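Local coordinates for protein phosphoserine phosphatase RsbX (Bacillus subtilis, PDB 3W42) that dephosphorylates the stressosome protein RsbS as a manganese-binding PPM-type serine phosphatase and so restrains the sigma-B general stress response, at residues N96-V107 / Q136-K147. Numbering follows the deposited sequence. Where two conformers were deposited one is given.
Sequences NFEQRQFTYCSV and QKYKTHTATYEK
F102 with A143 and Y104 with H141 are the hydrogen-bonded pairs of an antiparallel ladder, its strand axes 4.6 Å apart at 163°, and a fifth backbone bond, Y145 N to R100 O (2.9 Å), extends it past the strand end. Beyond Y104 the ladder gives way to water: one molecule links S106 N (3.0 Å from the water O) to K139 O, a second S106 O to K139 N.

On the face carrying F102 and A143, the phenylalanine rim meets A143 CB (CE2 to CB, 3.8 Å), and F102 CE1 comes up at the imidazole edge of H141, close to its plane, 3.6 Å from CD2. With CG of Y145 set between its backbone N and carbonyl carbon (chi1 67°), the ring lies across R100; R100 CB sits over the ring centre, a CH-pi contact of 3.6 Å to the centroid. The R100 guanidinium stands nearly perpendicular to that ring (86°) and salt-bridges the C-terminal carboxylate of S199. On the other face, T103 CG2 abuts T142 OG1 at 3.5 Å, while C105 SG reaches Y138 CB; Y138 OH and T140 OG1 bond to E76 and E72 of helix 71-81.

Strand 140-144 thus closes one edge of the five-stranded sheet of the PP2C-type sandwich through main-chain bonds, with an aromatic-aliphatic seam on one face and two waters satisfying the backbone where direct pairing stops.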
# COMPACT_ATOMS: atom_id res chain seq x y z
N ASN A 96 -5.74 -13.49 -3.71
CA ASN A 96 -6.24 -14.83 -3.46
C ASN A 96 -5.08 -15.83 -3.71
O ASN A 96 -4.56 -15.90 -4.83
CB ASN A 96 -7.44 -15.15 -4.40
CG ASN A 96 -7.94 -16.52 -4.09
OD1 ASN A 96 -7.35 -17.52 -4.47
ND2 ASN A 96 -9.05 -16.60 -3.27
N PHE A 97 -4.68 -16.51 -2.67
CA PHE A 97 -3.47 -17.32 -2.75
C PHE A 97 -3.66 -18.57 -3.61
O PHE A 97 -2.76 -18.90 -4.39
CB PHE A 97 -2.93 -17.73 -1.40
CG PHE A 97 -2.66 -16.55 -0.48
CD1 PHE A 97 -1.88 -15.50 -0.94
CD2 PHE A 97 -3.14 -16.49 0.82
CE1 PHE A 97 -1.58 -14.44 -0.06
CE2 PHE A 97 -2.85 -15.46 1.61
CZ PHE A 97 -2.07 -14.45 1.21
N GLU A 98 -4.79 -19.29 -3.48
CA GLU A 98 -5.01 -20.51 -4.25
C GLU A 98 -4.93 -20.24 -5.76
O GLU A 98 -4.38 -21.08 -6.52
CB GLU A 98 -6.33 -21.12 -3.84
CG GLU A 98 -6.58 -22.55 -4.46
CD GLU A 98 -7.32 -22.54 -5.76
OE1 GLU A 98 -8.09 -21.56 -6.05
OE2 GLU A 98 -7.19 -23.60 -6.45
N GLN A 99 -5.51 -19.11 -6.20
CA GLN A 99 -5.53 -18.76 -7.58
C GLN A 99 -4.27 -18.03 -7.97
O GLN A 99 -4.07 -17.72 -9.17
CB GLN A 99 -6.72 -17.89 -7.89
CG GLN A 99 -8.02 -18.56 -7.72
CD GLN A 99 -9.23 -17.73 -8.22
OE1 GLN A 99 -9.14 -16.63 -8.86
NE2 GLN A 99 -10.37 -18.27 -7.96
N ARG A 100 -3.42 -17.61 -7.03
CA ARG A 100 -2.32 -16.64 -7.26
C ARG A 100 -2.84 -15.49 -8.10
O ARG A 100 -2.24 -15.11 -9.10
CB ARG A 100 -1.04 -17.26 -7.83
CG ARG A 100 -0.37 -18.21 -6.85
CD ARG A 100 1.08 -18.48 -7.25
NE ARG A 100 1.84 -19.28 -6.31
CZ ARG A 100 1.86 -20.60 -6.28
NH1 ARG A 100 1.17 -21.30 -7.21
NH2 ARG A 100 2.55 -21.23 -5.39
N GLN A 101 -3.92 -14.87 -7.64
CA GLN A 101 -4.52 -13.76 -8.36
C GLN A 101 -4.52 -12.53 -7.44
O GLN A 101 -4.85 -12.63 -6.27
CB GLN A 101 -5.92 -14.07 -8.79
CG GLN A 101 -6.48 -13.00 -9.78
CD GLN A 101 -7.81 -13.38 -10.38
OE1 GLN A 101 -7.89 -13.71 -11.60
NE2 GLN A 101 -8.87 -13.30 -9.58
N PHE A 102 -4.19 -11.36 -7.98
CA PHE A 102 -4.36 -10.14 -7.25
C PHE A 102 -5.27 -9.20 -7.96
O PHE A 102 -5.41 -9.23 -9.20
CB PHE A 102 -2.99 -9.50 -6.92
CG PHE A 102 -2.27 -8.86 -8.06
CD1 PHE A 102 -2.47 -7.56 -8.41
CD2 PHE A 102 -1.35 -9.62 -8.78
CE1 PHE A 102 -1.80 -6.98 -9.39
CE2 PHE A 102 -0.61 -9.03 -9.83
CZ PHE A 102 -0.83 -7.69 -10.06
N THR A 103 -5.89 -8.30 -7.18
CA THR A 103 -6.72 -7.26 -7.71
C THR A 103 -6.25 -5.94 -6.99
O THR A 103 -5.91 -5.94 -5.80
CB THR A 103 -8.16 -7.49 -7.47
OG1 THR A 103 -8.44 -7.82 -6.12
CG2 THR A 103 -8.74 -8.56 -8.42
N TYR A 104 -6.23 -4.85 -7.73
CA TYR A 104 -5.65 -3.61 -7.27
C TYR A 104 -6.39 -2.43 -7.79
O TYR A 104 -6.72 -2.35 -8.99
CB TYR A 104 -4.16 -3.53 -7.77
CG TYR A 104 -3.44 -2.29 -7.38
CD1 TYR A 104 -3.05 -2.10 -6.03
CD2 TYR A 104 -3.19 -1.27 -8.28
CE1 TYR A 104 -2.37 -0.94 -5.66
CE2 TYR A 104 -2.53 -0.09 -7.89
CZ TYR A 104 -2.13 0.04 -6.57
OH TYR A 104 -1.48 1.17 -6.13
N CYS A 105 -6.65 -1.45 -6.92
CA CYS A 105 -7.29 -0.21 -7.32
C CYS A 105 -6.69 0.90 -6.49
O CYS A 105 -6.49 0.75 -5.28
CB CYS A 105 -8.78 -0.28 -7.16
SG CYS A 105 -9.72 1.09 -7.83
N SER A 106 -6.45 2.05 -7.12
CA SER A 106 -5.75 3.17 -6.51
C SER A 106 -6.22 4.48 -7.09
O SER A 106 -6.58 4.56 -8.28
CB SER A 106 -4.27 2.95 -6.80
OG SER A 106 -3.46 4.00 -6.33
N VAL A 107 -6.16 5.54 -6.26
CA VAL A 107 -6.25 6.91 -6.76
C VAL A 107 -5.17 7.72 -6.02
O VAL A 107 -5.14 7.71 -4.79
CB VAL A 107 -7.62 7.55 -6.53
CG1 VAL A 107 -7.63 9.01 -6.97
CG2 VAL A 107 -8.72 6.74 -7.29
N GLN A 136 -15.58 9.38 -9.24
CA GLN A 136 -14.33 8.80 -9.74
C GLN A 136 -14.67 7.83 -10.76
O GLN A 136 -15.63 7.09 -10.60
CB GLN A 136 -13.57 7.98 -8.67
CG GLN A 136 -12.91 8.86 -7.67
CD GLN A 136 -11.59 9.60 -8.10
OE1 GLN A 136 -11.15 10.47 -7.44
NE2 GLN A 136 -10.94 9.15 -9.18
N LYS A 137 -13.77 7.60 -11.73
CA LYS A 137 -13.86 6.51 -12.71
C LYS A 137 -12.65 5.59 -12.47
O LYS A 137 -11.54 5.77 -12.93
CB LYS A 137 -13.81 7.01 -14.13
CG LYS A 137 -15.04 7.74 -14.53
CD LYS A 137 -14.77 8.40 -15.86
CE LYS A 137 -16.00 8.72 -16.63
NZ LYS A 137 -15.62 8.96 -18.04
N TYR A 138 -12.83 4.65 -11.57
CA TYR A 138 -11.77 3.81 -11.07
C TYR A 138 -11.26 2.85 -12.15
O TYR A 138 -12.00 2.45 -13.07
CB TYR A 138 -12.32 2.98 -9.90
CG TYR A 138 -12.82 3.82 -8.76
CD1 TYR A 138 -11.94 4.58 -8.06
CD2 TYR A 138 -14.17 3.90 -8.43
CE1 TYR A 138 -12.40 5.27 -6.99
CE2 TYR A 138 -14.62 4.70 -7.40
CZ TYR A 138 -13.73 5.34 -6.67
OH TYR A 138 -14.14 6.12 -5.62
N LYS A 139 -10.02 2.47 -12.00
CA LYS A 139 -9.38 1.46 -12.82
C LYS A 139 -9.02 0.29 -11.88
O LYS A 139 -8.37 0.53 -10.86
CB LYS A 139 -8.16 2.09 -13.53
CG LYS A 139 -7.22 1.21 -14.12
CD LYS A 139 -7.89 0.42 -15.21
CE LYS A 139 -6.87 -0.53 -15.87
NZ LYS A 139 -7.44 -1.27 -17.03
N THR A 140 -9.53 -0.87 -12.07
CA THR A 140 -9.12 -2.01 -11.32
C THR A 140 -8.27 -2.91 -12.17
O THR A 140 -8.67 -3.27 -13.30
CB THR A 140 -10.33 -2.75 -10.77
OG1 THR A 140 -11.02 -1.89 -9.87
CG2 THR A 140 -9.87 -4.07 -10.05
N HIS A 141 -7.15 -3.35 -11.65
CA HIS A 141 -6.27 -4.33 -12.32
C HIS A 141 -6.46 -5.67 -11.69
O HIS A 141 -6.52 -5.82 -10.47
CB HIS A 141 -4.77 -3.95 -12.19
CG HIS A 141 -3.78 -4.79 -12.97
ND1 HIS A 141 -3.59 -4.59 -14.31
CD2 HIS A 141 -2.91 -5.77 -12.61
CE1 HIS A 141 -2.66 -5.43 -14.75
NE2 HIS A 141 -2.21 -6.13 -13.74
N THR A 142 -6.57 -6.69 -12.52
CA THR A 142 -6.67 -8.09 -12.10
C THR A 142 -5.61 -8.87 -12.84
O THR A 142 -5.58 -8.81 -14.06
CB THR A 142 -8.10 -8.66 -12.46
OG1 THR A 142 -9.09 -7.83 -11.87
CG2 THR A 142 -8.25 -10.11 -12.03
N ALA A 143 -4.76 -9.62 -12.16
CA ALA A 143 -3.72 -10.37 -12.79
C ALA A 143 -3.33 -11.55 -11.94
O ALA A 143 -3.50 -11.58 -10.75
CB ALA A 143 -2.53 -9.49 -13.10
N THR A 144 -2.67 -12.51 -12.59
CA THR A 144 -2.05 -13.66 -11.92
C THR A 144 -0.61 -13.31 -11.60
O THR A 144 0.07 -12.71 -12.41
CB THR A 144 -2.14 -14.86 -12.88
OG1 THR A 144 -3.53 -15.06 -13.17
CG2 THR A 144 -1.55 -16.14 -12.33
N TYR A 145 -0.11 -13.71 -10.47
CA TYR A 145 1.30 -13.60 -10.11
C TYR A 145 1.91 -15.00 -10.13
O TYR A 145 1.28 -15.98 -9.87
CB TYR A 145 1.55 -12.87 -8.77
CG TYR A 145 1.05 -13.61 -7.57
CD1 TYR A 145 1.82 -14.53 -6.90
CD2 TYR A 145 -0.23 -13.37 -7.08
CE1 TYR A 145 1.39 -15.19 -5.80
CE2 TYR A 145 -0.71 -14.10 -5.95
CZ TYR A 145 0.09 -14.96 -5.31
OH TYR A 145 -0.39 -15.60 -4.20
N GLU A 146 3.20 -15.05 -10.34
CA GLU A 146 4.00 -16.27 -10.24
C GLU A 146 4.63 -16.42 -8.89
O GLU A 146 4.95 -15.43 -8.20
CB GLU A 146 5.08 -16.34 -11.30
CG GLU A 146 4.50 -16.41 -12.68
CD GLU A 146 5.45 -16.81 -13.73
OE1 GLU A 146 6.20 -15.88 -14.09
OE2 GLU A 146 5.37 -17.94 -14.29
N LYS A 147 4.79 -17.67 -8.46
CA LYS A 147 5.47 -17.92 -7.23
C LYS A 147 6.83 -17.19 -7.21
O LYS A 147 7.57 -17.13 -8.19
CB LYS A 147 5.62 -19.40 -6.91
CG LYS A 147 6.45 -20.18 -7.89
CD LYS A 147 6.75 -21.60 -7.34
CE LYS A 147 7.45 -22.51 -8.35
NZ LYS A 147 6.65 -22.83 -9.51
O HOH W 1 -5.10 -16.13 -11.08
O HOH W 2 -5.90 -13.25 -13.53
O HOH W 3 -6.23 2.16 -10.07
O HOH W 4 -8.57 4.25 -10.23